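Local coordinates for acyl-CoA dehydrogenase (Mycobacterium thermoresistibile, PDB 3PFD), which probably catalyses the flavin-dependent oxidation of saturated acyl-CoA thioesters to 2,3-dehydroacyl-CoA, handing the electrons to an acceptor, at residues A32-E35 with K36-P40; Q76-S80 with V81-I85; A97-I100 with P101-K105; R281-G285 with R286-D290; S338-A341 with M342-T346. All coordinates share one frame; numbering follows the deposited sequence.

Contact 1 (A32-E35 with K36-P40); sequences ALAE and KEIAP
The carbonyl of A34 is the flat group on which this contact turns: the backbone N of I38 stands over its plane, 40° out of it, whereas the N of A39 meets the oxygen almost head-on. I38 N lies 3.0 Å from A34 O, and A39 N, at 2.8 Å from the same A34 O, makes the straighter of the two hydrogen bonds. One acceptor shared between a four-residue and a five-residue span marks a wider pi-type turn within helix 24-47 of the N-terminal domain. The turn before it is regular, with K36 N bonded to A32 O and E37 N to L33 O. Beyond it comes P40, whose ring nitrogen has no proton to give; its CD rests 3.7 Å from E35 O, and the helix kinks.

Among the side chains, L33 CD2 meets I38 CD1 at 3.8 Å. I38 keeps CG1 beside its backbone N (chi1 -60°), which turns CD1 back to within 4.2 Å of A34 CB. Helix 53-61 packs on this pair through A55, A58 and L59. K36 runs out extended with its CG 3.2 Å from A32 O, and E35 sends OE2 to a salt bridge with R92. The chemistry implies an amphipathic helix, apolar where L33 and I38 meet helix 53-61, with E35 and K36 on exposed positions; the two bonds to A34 O are the signature of the widened turn and keep both N-H groups paired.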
# COMPACT_ATOMS: atom_id res chain seq x y z
N ALA C 32 -26.30 -14.89 -16.93
CA ALA C 32 -27.16 -16.08 -16.79
C ALA C 32 -26.49 -17.29 -17.43
O ALA C 32 -26.41 -18.35 -16.83
CB ALA C 32 -28.55 -15.84 -17.39
N LEU C 33 -25.95 -17.11 -18.63
CA LEU C 33 -25.21 -18.17 -19.29
C LEU C 33 -23.98 -18.59 -18.47
O LEU C 33 -23.75 -19.78 -18.28
CB LEU C 33 -24.79 -17.74 -20.69
CG LEU C 33 -24.21 -18.89 -21.52
CD1 LEU C 33 -24.70 -18.73 -22.92
CD2 LEU C 33 -22.68 -18.95 -21.48
N ALA C 34 -23.21 -17.62 -17.99
CA ALA C 34 -22.04 -17.95 -17.21
C ALA C 34 -22.41 -18.72 -15.94
O ALA C 34 -21.82 -19.75 -15.65
CB ALA C 34 -21.21 -16.74 -16.89
N GLU C 35 -23.42 -18.25 -15.21
CA GLU C 35 -23.78 -18.89 -13.94
C GLU C 35 -24.40 -20.28 -14.13
O GLU C 35 -24.16 -21.19 -13.35
CB GLU C 35 -24.66 -17.97 -13.09
CG GLU C 35 -23.83 -16.97 -12.25
CD GLU C 35 -24.67 -15.97 -11.48
OE1 GLU C 35 -25.91 -15.99 -11.60
OE2 GLU C 35 -24.08 -15.14 -10.74
N LYS C 36 -25.17 -20.43 -15.20
CA LYS C 36 -25.87 -21.68 -15.48
C LYS C 36 -24.98 -22.70 -16.19
O LYS C 36 -24.92 -23.85 -15.79
CB LYS C 36 -27.15 -21.44 -16.30
CG LYS C 36 -28.26 -20.67 -15.57
CD LYS C 36 -29.40 -20.28 -16.56
CE LYS C 36 -30.59 -19.60 -15.87
NZ LYS C 36 -31.52 -18.97 -16.85
N GLU C 37 -24.28 -22.25 -17.23
CA GLU C 37 -23.58 -23.16 -18.16
C GLU C 37 -22.06 -23.25 -17.98
O GLU C 37 -21.44 -24.20 -18.47
CB GLU C 37 -23.88 -22.78 -19.62
CG GLU C 37 -25.36 -22.70 -19.99
CD GLU C 37 -26.08 -24.05 -20.01
OE1 GLU C 37 -25.41 -25.12 -20.05
OE2 GLU C 37 -27.34 -24.04 -20.00
N ILE C 38 -21.46 -22.28 -17.29
CA ILE C 38 -20.00 -22.25 -17.17
C ILE C 38 -19.52 -22.52 -15.73
O ILE C 38 -18.61 -23.33 -15.52
CB ILE C 38 -19.43 -20.90 -17.68
CG1 ILE C 38 -19.80 -20.68 -19.16
CG2 ILE C 38 -17.90 -20.80 -17.46
CD1 ILE C 38 -19.39 -19.28 -19.68
N ALA C 39 -20.10 -21.82 -14.75
CA ALA C 39 -19.73 -21.95 -13.34
C ALA C 39 -19.70 -23.39 -12.78
O ALA C 39 -18.80 -23.68 -11.97
CB ALA C 39 -20.62 -21.03 -12.42
N PRO C 40 -20.66 -24.27 -13.16
CA PRO C 40 -20.59 -25.62 -12.55
C PRO C 40 -19.32 -26.43 -12.89
O PRO C 40 -18.95 -27.32 -12.13
CB PRO C 40 -21.86 -26.33 -13.07
CG PRO C 40 -22.85 -25.18 -13.37
CD PRO C 40 -21.93 -24.06 -13.89

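Contact 2 (Q76-S80 with V81-I85); sequences QGADS and VATCI
D79 is the N-cap of helix 80-91, capping A82 N where a loop of the N-terminal helical domain enters the helix. The capping bond runs from A82 N to D79 OD1 over 2.8 Å and is nearly straight, 163° at the hydrogen. It reaches the oxygen from above the carboxylate plane, 39° out of it. The torsion behind this is chi1 of 69°, which tucks CG between the backbone N and the carbonyl carbon and folds the carboxylate back over the helix start. Its negative charge would be expected to suit the positive end of the helix dipole. The second oxygen, OD2, is bonded to H23, which ties the cap to the chain just before helix 24-47.

Regular helix bonding begins at the same residue: T83 N donates to D79 O at 3.1 Å, and C84 N follows with S80 O. S80 itself is buried and holds A316 O of helix 292-321 through OG, fastening the helix start to the C-terminal domain. On another side, the methyl of A78 meets that of A82, CB to CB at 4.0 Å, where loop and first turn close on each other. A water also links loop and helix: it donates to A78 O at 2.8 Å and is hydrogen-bonded, at 3.3 Å, to T83 OG1.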
# COMPACT_ATOMS: atom_id res chain seq x y z
N GLN C 76 -21.46 -10.34 -34.76
CA GLN C 76 -22.42 -9.49 -34.06
C GLN C 76 -22.06 -8.00 -34.18
O GLN C 76 -22.90 -7.15 -33.91
CB GLN C 76 -22.51 -9.85 -32.57
CG GLN C 76 -22.83 -11.29 -32.28
CD GLN C 76 -24.32 -11.60 -32.24
OE1 GLN C 76 -25.17 -10.76 -31.92
NE2 GLN C 76 -24.64 -12.84 -32.54
N GLY C 77 -20.83 -7.70 -34.56
CA GLY C 77 -20.38 -6.31 -34.62
C GLY C 77 -20.63 -5.51 -33.35
O GLY C 77 -20.94 -4.33 -33.41
N ALA C 78 -20.49 -6.15 -32.19
CA ALA C 78 -20.70 -5.48 -30.91
C ALA C 78 -19.62 -4.43 -30.63
O ALA C 78 -18.48 -4.55 -31.08
CB ALA C 78 -20.78 -6.50 -29.77
N ASP C 79 -19.99 -3.39 -29.92
CA ASP C 79 -19.05 -2.34 -29.55
C ASP C 79 -18.08 -2.90 -28.48
O ASP C 79 -18.35 -3.94 -27.86
CB ASP C 79 -19.82 -1.12 -29.03
CG ASP C 79 -20.49 -1.38 -27.69
OD1 ASP C 79 -19.77 -1.53 -26.68
OD2 ASP C 79 -21.73 -1.47 -27.63
N SER C 80 -16.96 -2.21 -28.27
CA SER C 80 -15.86 -2.76 -27.48
C SER C 80 -16.14 -2.82 -25.99
O SER C 80 -15.50 -3.61 -25.27
CB SER C 80 -14.58 -1.97 -27.74
OG SER C 80 -14.78 -0.62 -27.33
N VAL C 81 -17.06 -1.99 -25.51
CA VAL C 81 -17.50 -2.06 -24.12
C VAL C 81 -18.33 -3.35 -23.92
O VAL C 81 -18.17 -4.06 -22.92
CB VAL C 81 -18.33 -0.80 -23.67
CG1 VAL C 81 -18.86 -0.96 -22.27
CG2 VAL C 81 -17.52 0.50 -23.79
N ALA C 82 -19.22 -3.65 -24.88
CA ALA C 82 -20.01 -4.89 -24.84
C ALA C 82 -19.07 -6.11 -24.78
O ALA C 82 -19.23 -7.01 -23.93
CB ALA C 82 -20.97 -4.98 -26.03
N THR C 83 -18.06 -6.12 -25.64
CA THR C 83 -17.05 -7.15 -25.63
C THR C 83 -16.36 -7.27 -24.25
O THR C 83 -16.23 -8.39 -23.76
CB THR C 83 -16.04 -6.95 -26.74
OG1 THR C 83 -16.72 -7.08 -28.00
CG2 THR C 83 -14.94 -8.00 -26.68
N CYS C 84 -16.00 -6.13 -23.62
CA CYS C 84 -15.44 -6.17 -22.25
C CYS C 84 -16.41 -6.79 -21.24
O CYS C 84 -16.01 -7.56 -20.36
CB CYS C 84 -15.00 -4.77 -21.75
SG CYS C 84 -13.52 -4.10 -22.48
N ILE C 85 -17.68 -6.42 -21.31
CA ILE C 85 -18.67 -6.94 -20.35
C ILE C 85 -18.80 -8.47 -20.45
O ILE C 85 -18.91 -9.16 -19.44
CB ILE C 85 -20.03 -6.17 -20.46
CG1 ILE C 85 -19.86 -4.74 -19.91
CG2 ILE C 85 -21.16 -6.95 -19.74
CD1 ILE C 85 -20.96 -3.71 -20.31
O HOH W 1 -15.85 -4.87 -30.23

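Contact 3 (A97-I100 with P101-K105); sequences ASLI and PAVNK
P101 kinks helix 95-114, a buried helix of the N-terminal domain, directly after I100. Lacking an N-H, the proline cannot bond to the turn before it; its CD instead lies against A97 O at 3.4 Å and its CG against S98 O at 3.2 Å. A97 O is not left without a partner, because I100 N closes a shorter turn onto it. Past the kink the alpha pattern resumes with A102 N on S98 O, V103 N on L99 O and N104 N on I100 O.

Each side of the helix has its own neighbours. I100 and P101 face L59 of helix 53-61, and P101 also touches I87 of helix 80-91. L99 turns toward Y376 and Q262, its CD2 meeting V103 CG2 at 3.9 Å; the V103 side chain ends about 5 Å from a bound reduced flavin cofactor, which places this face of the helix close to the cofactor site.

N104 shows how a buried amide is satisfied. With CG beside its backbone N (chi1 -80°), the group folds back along the helix, where OD1 accepts from A134 N and ND2 donates to S65 O. Both ends are thus held from outside the helix, while ND2 rests 3.9 Å from I100 CG2.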
# COMPACT_ATOMS: atom_id res chain seq x y z
N ALA C 97 -12.13 -20.00 -19.05
CA ALA C 97 -13.21 -19.85 -20.01
C ALA C 97 -13.24 -18.46 -20.64
O ALA C 97 -13.49 -18.34 -21.85
CB ALA C 97 -14.57 -20.19 -19.34
N SER C 98 -13.01 -17.42 -19.82
CA SER C 98 -12.99 -16.03 -20.31
C SER C 98 -11.96 -15.81 -21.43
O SER C 98 -12.11 -14.91 -22.26
CB SER C 98 -12.76 -15.01 -19.16
OG SER C 98 -11.39 -14.97 -18.76
N LEU C 99 -10.94 -16.67 -21.47
CA LEU C 99 -9.90 -16.54 -22.49
C LEU C 99 -10.37 -17.00 -23.89
O LEU C 99 -9.69 -16.76 -24.88
CB LEU C 99 -8.63 -17.29 -22.04
CG LEU C 99 -7.83 -16.59 -20.93
CD1 LEU C 99 -6.83 -17.54 -20.28
CD2 LEU C 99 -7.09 -15.39 -21.50
N ILE C 100 -11.53 -17.65 -23.96
CA ILE C 100 -12.12 -17.99 -25.28
C ILE C 100 -12.50 -16.69 -25.99
O ILE C 100 -11.93 -16.37 -27.06
CB ILE C 100 -13.34 -18.97 -25.13
CG1 ILE C 100 -12.89 -20.31 -24.52
CG2 ILE C 100 -14.09 -19.15 -26.47
CD1 ILE C 100 -14.04 -21.09 -23.88
N PRO C 101 -13.42 -15.89 -25.39
CA PRO C 101 -13.65 -14.61 -26.08
C PRO C 101 -12.46 -13.65 -26.06
O PRO C 101 -12.29 -12.90 -27.01
CB PRO C 101 -14.86 -14.02 -25.34
CG PRO C 101 -14.79 -14.64 -23.93
CD PRO C 101 -14.32 -16.07 -24.24
N ALA C 102 -11.65 -13.67 -25.00
CA ALA C 102 -10.55 -12.68 -24.87
C ALA C 102 -9.47 -12.96 -25.91
O ALA C 102 -8.93 -12.03 -26.51
CB ALA C 102 -9.94 -12.67 -23.46
N VAL C 103 -9.15 -14.25 -26.09
CA VAL C 103 -8.15 -14.64 -27.11
C VAL C 103 -8.70 -14.72 -28.52
O VAL C 103 -7.97 -14.46 -29.50
CB VAL C 103 -7.26 -15.84 -26.66
CG1 VAL C 103 -6.23 -16.24 -27.74
CG2 VAL C 103 -6.53 -15.44 -25.37
N ASN C 104 -10.01 -15.02 -28.65
CA ASN C 104 -10.64 -14.85 -29.95
C ASN C 104 -10.40 -13.42 -30.47
O ASN C 104 -10.13 -13.23 -31.66
CB ASN C 104 -12.13 -15.24 -29.94
CG ASN C 104 -12.34 -16.76 -30.03
OD1 ASN C 104 -11.41 -17.51 -30.31
ND2 ASN C 104 -13.57 -17.20 -29.78
N LYS C 105 -10.46 -12.43 -29.57
CA LYS C 105 -10.20 -11.06 -29.93
C LYS C 105 -8.70 -10.82 -30.17
O LYS C 105 -8.33 -10.29 -31.20
CB LYS C 105 -10.78 -10.08 -28.89
CG LYS C 105 -11.09 -8.73 -29.52
CD LYS C 105 -11.10 -7.55 -28.58
CE LYS C 105 -11.10 -6.29 -29.46
NZ LYS C 105 -11.58 -5.11 -28.75

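Contact 4 (R281-G285 with R286-D290); sequences RKQFG and RPVSD. With FDA (dihydroflavine-adenine dinucleotide), chain B.
K282 and P287 sit side by side in a short beta hairpin, strands 282-283 and 286-287, closed by a type I' turn from Q283 to R286, with F284 and G285 both at positive phi. Backbone bonds come first: V288 N to R281 O at 2.8 Å, Q283 N to R286 O at 3.1 Å, and a weak return bond from R286 N to Q283 O.

Hydrogen bonds from R281 hold the cofactor, dihydroflavine-adenine dinucleotide. R281 spans its diphosphate, NE reaching O2A and NH2 reaching O2P, each at 2.7 Å; the first is nearly straight and lies at the edge of the guanidinium, in its plane. Over one face of that group lies Q283 NE2, which donates to K282 O and also to E142 O of the second subunit. R281 NH1 bonds to R141 O of that same subunit, so the hairpin helps complete a cofactor site shared between chains. R286 NH2 is held by N291.

Van der Waals and flat-group contacts add to the site. V288 CB rests 3.5 Å from the ribose oxygen O4B. F284 CB lies over a face of the R286 guanidinium, 3.9 Å from R286 NH1. The F284 ring meets the adenine with N7A at its edge and in its plane, CE2 to N7A 3.5 Å.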
# COMPACT_ATOMS: atom_id res chain seq x y z
N ARG C 281 -21.21 -17.05 7.66
CA ARG C 281 -20.28 -17.60 8.65
C ARG C 281 -20.32 -16.83 10.00
O ARG C 281 -20.06 -15.63 10.04
CB ARG C 281 -18.86 -17.60 8.05
CG ARG C 281 -17.71 -17.85 9.03
CD ARG C 281 -17.93 -19.18 9.78
NE ARG C 281 -16.71 -19.67 10.42
CZ ARG C 281 -16.61 -20.88 10.95
NH1 ARG C 281 -17.67 -21.69 10.97
NH2 ARG C 281 -15.46 -21.28 11.49
N LYS C 282 -20.63 -17.51 11.09
CA LYS C 282 -20.66 -16.86 12.40
C LYS C 282 -19.56 -17.33 13.36
O LYS C 282 -19.28 -18.53 13.45
CB LYS C 282 -22.02 -17.08 13.06
CG LYS C 282 -23.19 -16.38 12.39
CD LYS C 282 -24.48 -17.15 12.75
CE LYS C 282 -25.71 -16.28 12.76
NZ LYS C 282 -25.74 -15.43 14.02
N GLN C 283 -18.92 -16.37 14.03
CA GLN C 283 -18.00 -16.62 15.13
C GLN C 283 -18.28 -15.55 16.17
O GLN C 283 -18.64 -14.42 15.80
CB GLN C 283 -16.54 -16.51 14.66
CG GLN C 283 -16.06 -17.62 13.73
CD GLN C 283 -15.88 -18.96 14.41
OE1 GLN C 283 -14.83 -19.23 14.98
NE2 GLN C 283 -16.91 -19.80 14.35
N PHE C 284 -18.06 -15.86 17.45
CA PHE C 284 -18.37 -14.96 18.58
C PHE C 284 -19.84 -14.51 18.62
O PHE C 284 -20.13 -13.43 19.10
CB PHE C 284 -17.42 -13.73 18.65
CG PHE C 284 -15.97 -14.07 18.44
CD1 PHE C 284 -15.18 -14.55 19.50
CD2 PHE C 284 -15.38 -13.89 17.20
CE1 PHE C 284 -13.83 -14.88 19.31
CE2 PHE C 284 -14.02 -14.21 17.00
CZ PHE C 284 -13.25 -14.71 18.07
N GLY C 285 -20.75 -15.34 18.13
CA GLY C 285 -22.19 -15.04 18.22
C GLY C 285 -22.77 -14.12 17.14
O GLY C 285 -23.90 -13.68 17.27
N ARG C 286 -22.01 -13.80 16.08
CA ARG C 286 -22.50 -12.88 15.04
C ARG C 286 -21.78 -13.19 13.72
O ARG C 286 -20.75 -13.83 13.74
CB ARG C 286 -22.25 -11.40 15.48
CG ARG C 286 -20.77 -11.15 15.89
CD ARG C 286 -20.40 -9.70 16.30
NE ARG C 286 -18.93 -9.61 16.26
CZ ARG C 286 -18.13 -9.81 17.31
NH1 ARG C 286 -18.64 -10.05 18.53
NH2 ARG C 286 -16.82 -9.75 17.15
N PRO C 287 -22.35 -12.76 12.58
CA PRO C 287 -21.67 -12.97 11.29
C PRO C 287 -20.26 -12.39 11.34
O PRO C 287 -20.07 -11.38 12.00
CB PRO C 287 -22.53 -12.16 10.32
CG PRO C 287 -23.89 -12.26 10.88
CD PRO C 287 -23.74 -12.31 12.38
N VAL C 288 -19.29 -12.98 10.66
CA VAL C 288 -17.96 -12.34 10.61
C VAL C 288 -17.99 -10.98 9.89
O VAL C 288 -17.18 -10.09 10.17
CB VAL C 288 -16.81 -13.28 10.12
CG1 VAL C 288 -16.58 -14.39 11.12
CG2 VAL C 288 -17.05 -13.82 8.70
N SER C 289 -18.99 -10.78 9.03
CA SER C 289 -19.18 -9.49 8.38
C SER C 289 -19.62 -8.37 9.35
O SER C 289 -19.58 -7.20 9.00
CB SER C 289 -20.17 -9.65 7.23
OG SER C 289 -21.44 -10.05 7.70
N ASP C 290 -20.06 -8.75 10.55
CA ASP C 290 -20.44 -7.79 11.60
C ASP C 290 -19.25 -6.98 12.17
O ASP C 290 -19.47 -5.97 12.84
CB ASP C 290 -21.13 -8.50 12.77
CG ASP C 290 -22.62 -8.43 12.69
OD1 ASP C 290 -23.28 -8.43 13.76
OD2 ASP C 290 -23.16 -8.37 11.56
PA FDA B . -13.14 -17.85 10.77
O1A FDA B . -12.84 -17.78 12.25
O2A FDA B . -14.50 -18.20 10.26
O5B FDA B . -12.74 -16.44 10.11
C5B FDA B . -13.23 -16.05 8.83
C4B FDA B . -12.77 -14.62 8.60
O4B FDA B . -13.41 -13.78 9.58
C3B FDA B . -11.26 -14.43 8.78
O3B FDA B . -10.82 -13.38 7.93
C2B FDA B . -11.15 -13.84 10.17
O2B FDA B . -9.98 -13.04 10.34
C1B FDA B . -12.42 -13.01 10.28
N9A FDA B . -12.79 -12.76 11.70
C8A FDA B . -13.23 -13.68 12.58
N7A FDA B . -13.44 -13.08 13.76
C5A FDA B . -13.16 -11.75 13.63
C6A FDA B . -13.19 -10.65 14.51
N6A FDA B . -13.60 -10.80 15.81
N1A FDA B . -12.80 -9.42 14.05
C2A FDA B . -12.41 -9.26 12.77
N3A FDA B . -12.38 -10.31 11.92
C4A FDA B . -12.74 -11.56 12.32
N1 FDA B . -5.88 -25.40 13.96
C2 FDA B . -5.50 -26.34 14.86
O2 FDA B . -6.17 -26.56 15.88
N3 FDA B . -4.38 -27.08 14.64
C4 FDA B . -3.61 -26.88 13.55
O4 FDA B . -2.59 -27.58 13.44
C4X FDA B . -3.96 -25.91 12.62
N5 FDA B . -3.38 -25.92 11.40
C5X FDA B . -3.94 -25.26 10.34
C6 FDA B . -3.55 -25.59 9.04
C7 FDA B . -4.26 -25.12 7.93
C7M FDA B . -3.79 -25.51 6.55
C8 FDA B . -5.38 -24.30 8.10
C8M FDA B . -6.19 -23.78 6.91
C9 FDA B . -5.77 -23.98 9.40
C9A FDA B . -5.08 -24.45 10.52
N10 FDA B . -5.67 -24.36 11.80
C10 FDA B . -5.14 -25.17 12.84
C1' FDA B . -6.93 -23.61 12.01
C2' FDA B . -6.76 -22.09 11.87
O2' FDA B . -6.15 -21.57 13.06
C3' FDA B . -8.11 -21.43 11.58
O3' FDA B . -8.38 -21.55 10.17
C4' FDA B . -8.09 -19.95 11.94
O4' FDA B . -7.97 -19.84 13.36
C5' FDA B . -9.32 -19.20 11.44
O5' FDA B . -10.52 -19.90 11.77
P FDA B . -11.57 -20.25 10.61
O1P FDA B . -10.86 -20.93 9.49
O2P FDA B . -12.78 -20.93 11.27
O3P FDA B . -12.03 -18.80 10.06
O HOH W 2 -17.90 -12.31 14.25

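Contact 5 (S338-A341 with M342-T346); sequences SDVA and MEVTT
T345 and A341 make the tight half of this contact. A341 O takes two hydrogen bonds, from T345 N at 3.0 Å and from T345 OG1 at 2.9 Å, and the donors arrive from opposite faces of the carbonyl plane. What permits this is a chi1 of 61°, which puts OG1 between the backbone N and the carbonyl carbon and turns it back on the preceding turn, so a buried hydroxyl is satisfied by its own helix. T346 OG1 bonds M342 O as well, at 2.7 Å, but from a different first torsion (chi1 -59°), on a partly exposed position. V340 and V344 lie side by side, CG1 of V340 4.0 Å from CG2 of V344; V344 reaches M301 and I305 of helix 292-321 as well as A267.

All of this belongs to helix 326-352 in the helical bundle of the C-terminal domain characteristic of acyl-CoA dehydrogenases. By contrast, D339 and E343, partly exposed, are joined by the backbone bond E343 N to D339 O (3.2 Å), and their carboxylates do not meet. E343 stretches out to a salt bridge with K304, while D339 pairs with R384 and is bonded to N380. A water donates weakly to D339 O at 3.3 Å.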
# COMPACT_ATOMS: atom_id res chain seq x y z
N SER C 338 -5.65 -5.18 -12.95
CA SER C 338 -4.96 -6.42 -12.55
C SER C 338 -4.34 -6.27 -11.18
O SER C 338 -4.36 -7.22 -10.39
CB SER C 338 -3.90 -6.84 -13.60
OG SER C 338 -2.97 -5.80 -13.85
N ASP C 339 -3.79 -5.10 -10.88
CA ASP C 339 -3.34 -4.82 -9.51
C ASP C 339 -4.50 -4.94 -8.53
O ASP C 339 -4.36 -5.53 -7.45
CB ASP C 339 -2.66 -3.44 -9.38
CG ASP C 339 -1.29 -3.39 -10.03
OD1 ASP C 339 -0.78 -4.44 -10.42
OD2 ASP C 339 -0.73 -2.30 -10.18
N VAL C 340 -5.66 -4.39 -8.91
CA VAL C 340 -6.84 -4.46 -8.04
C VAL C 340 -7.26 -5.94 -7.77
O VAL C 340 -7.48 -6.35 -6.61
CB VAL C 340 -7.98 -3.59 -8.60
CG1 VAL C 340 -9.32 -3.92 -7.94
CG2 VAL C 340 -7.69 -2.06 -8.39
N ALA C 341 -7.31 -6.74 -8.84
CA ALA C 341 -7.69 -8.15 -8.75
C ALA C 341 -6.77 -8.93 -7.83
O ALA C 341 -7.23 -9.76 -7.10
CB ALA C 341 -7.69 -8.79 -10.13
N MET C 342 -5.46 -8.69 -7.93
CA MET C 342 -4.51 -9.38 -7.05
C MET C 342 -4.78 -9.10 -5.58
O MET C 342 -4.77 -10.02 -4.74
CB MET C 342 -3.04 -9.01 -7.42
CG MET C 342 -2.01 -10.03 -6.95
SD MET C 342 -2.25 -11.69 -7.63
CE MET C 342 -2.98 -12.59 -6.20
N GLU C 343 -4.96 -7.82 -5.26
CA GLU C 343 -5.27 -7.40 -3.90
C GLU C 343 -6.64 -7.95 -3.45
O GLU C 343 -6.75 -8.48 -2.36
CB GLU C 343 -5.19 -5.85 -3.77
CG GLU C 343 -5.81 -5.30 -2.45
CD GLU C 343 -5.80 -3.75 -2.38
OE1 GLU C 343 -6.30 -3.18 -1.39
OE2 GLU C 343 -5.30 -3.10 -3.33
N VAL C 344 -7.66 -7.82 -4.28
CA VAL C 344 -9.02 -8.25 -3.93
C VAL C 344 -9.11 -9.75 -3.67
O VAL C 344 -9.70 -10.18 -2.66
CB VAL C 344 -10.07 -7.83 -5.01
CG1 VAL C 344 -11.38 -8.57 -4.84
CG2 VAL C 344 -10.32 -6.30 -4.94
N THR C 345 -8.51 -10.55 -4.56
CA THR C 345 -8.55 -12.02 -4.43
C THR C 345 -7.72 -12.53 -3.25
O THR C 345 -8.12 -13.49 -2.61
CB THR C 345 -8.10 -12.75 -5.71
OG1 THR C 345 -6.76 -12.39 -6.03
CG2 THR C 345 -9.03 -12.42 -6.90
N THR C 346 -6.58 -11.88 -2.97
CA THR C 346 -5.79 -12.15 -1.75
C THR C 346 -6.63 -11.92 -0.48
O THR C 346 -6.59 -12.74 0.44
CB THR C 346 -4.49 -11.29 -1.70
OG1 THR C 346 -3.72 -11.58 -2.86
CG2 THR C 346 -3.63 -11.63 -0.49
O HOH W 3 -4.24 -2.87 -5.51

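Overall arrangement
Contacts 1, 2 and 3 belong to the N-terminal helical domain, contacts 4 and 5 to the C-terminal one. Contact 3 is the most central, its centre about 6 Å from that of the chain, and it touches contact 1 where I38 packs on A97. Both contain a proline kink, but contact 1 has a charged outer side, whereas contact 3 is wholly buried. Contact 2 differs in carrying a helix start. Contact 5 is a buried helical stretch enriched by threonine-to-backbone bonds. Contact 4, about 38 Å from the chain centre, is the exception: a beta hairpin binding the cofactor diphosphate. Like contact 5, about 25 Å away between centres, it meets the second subunit.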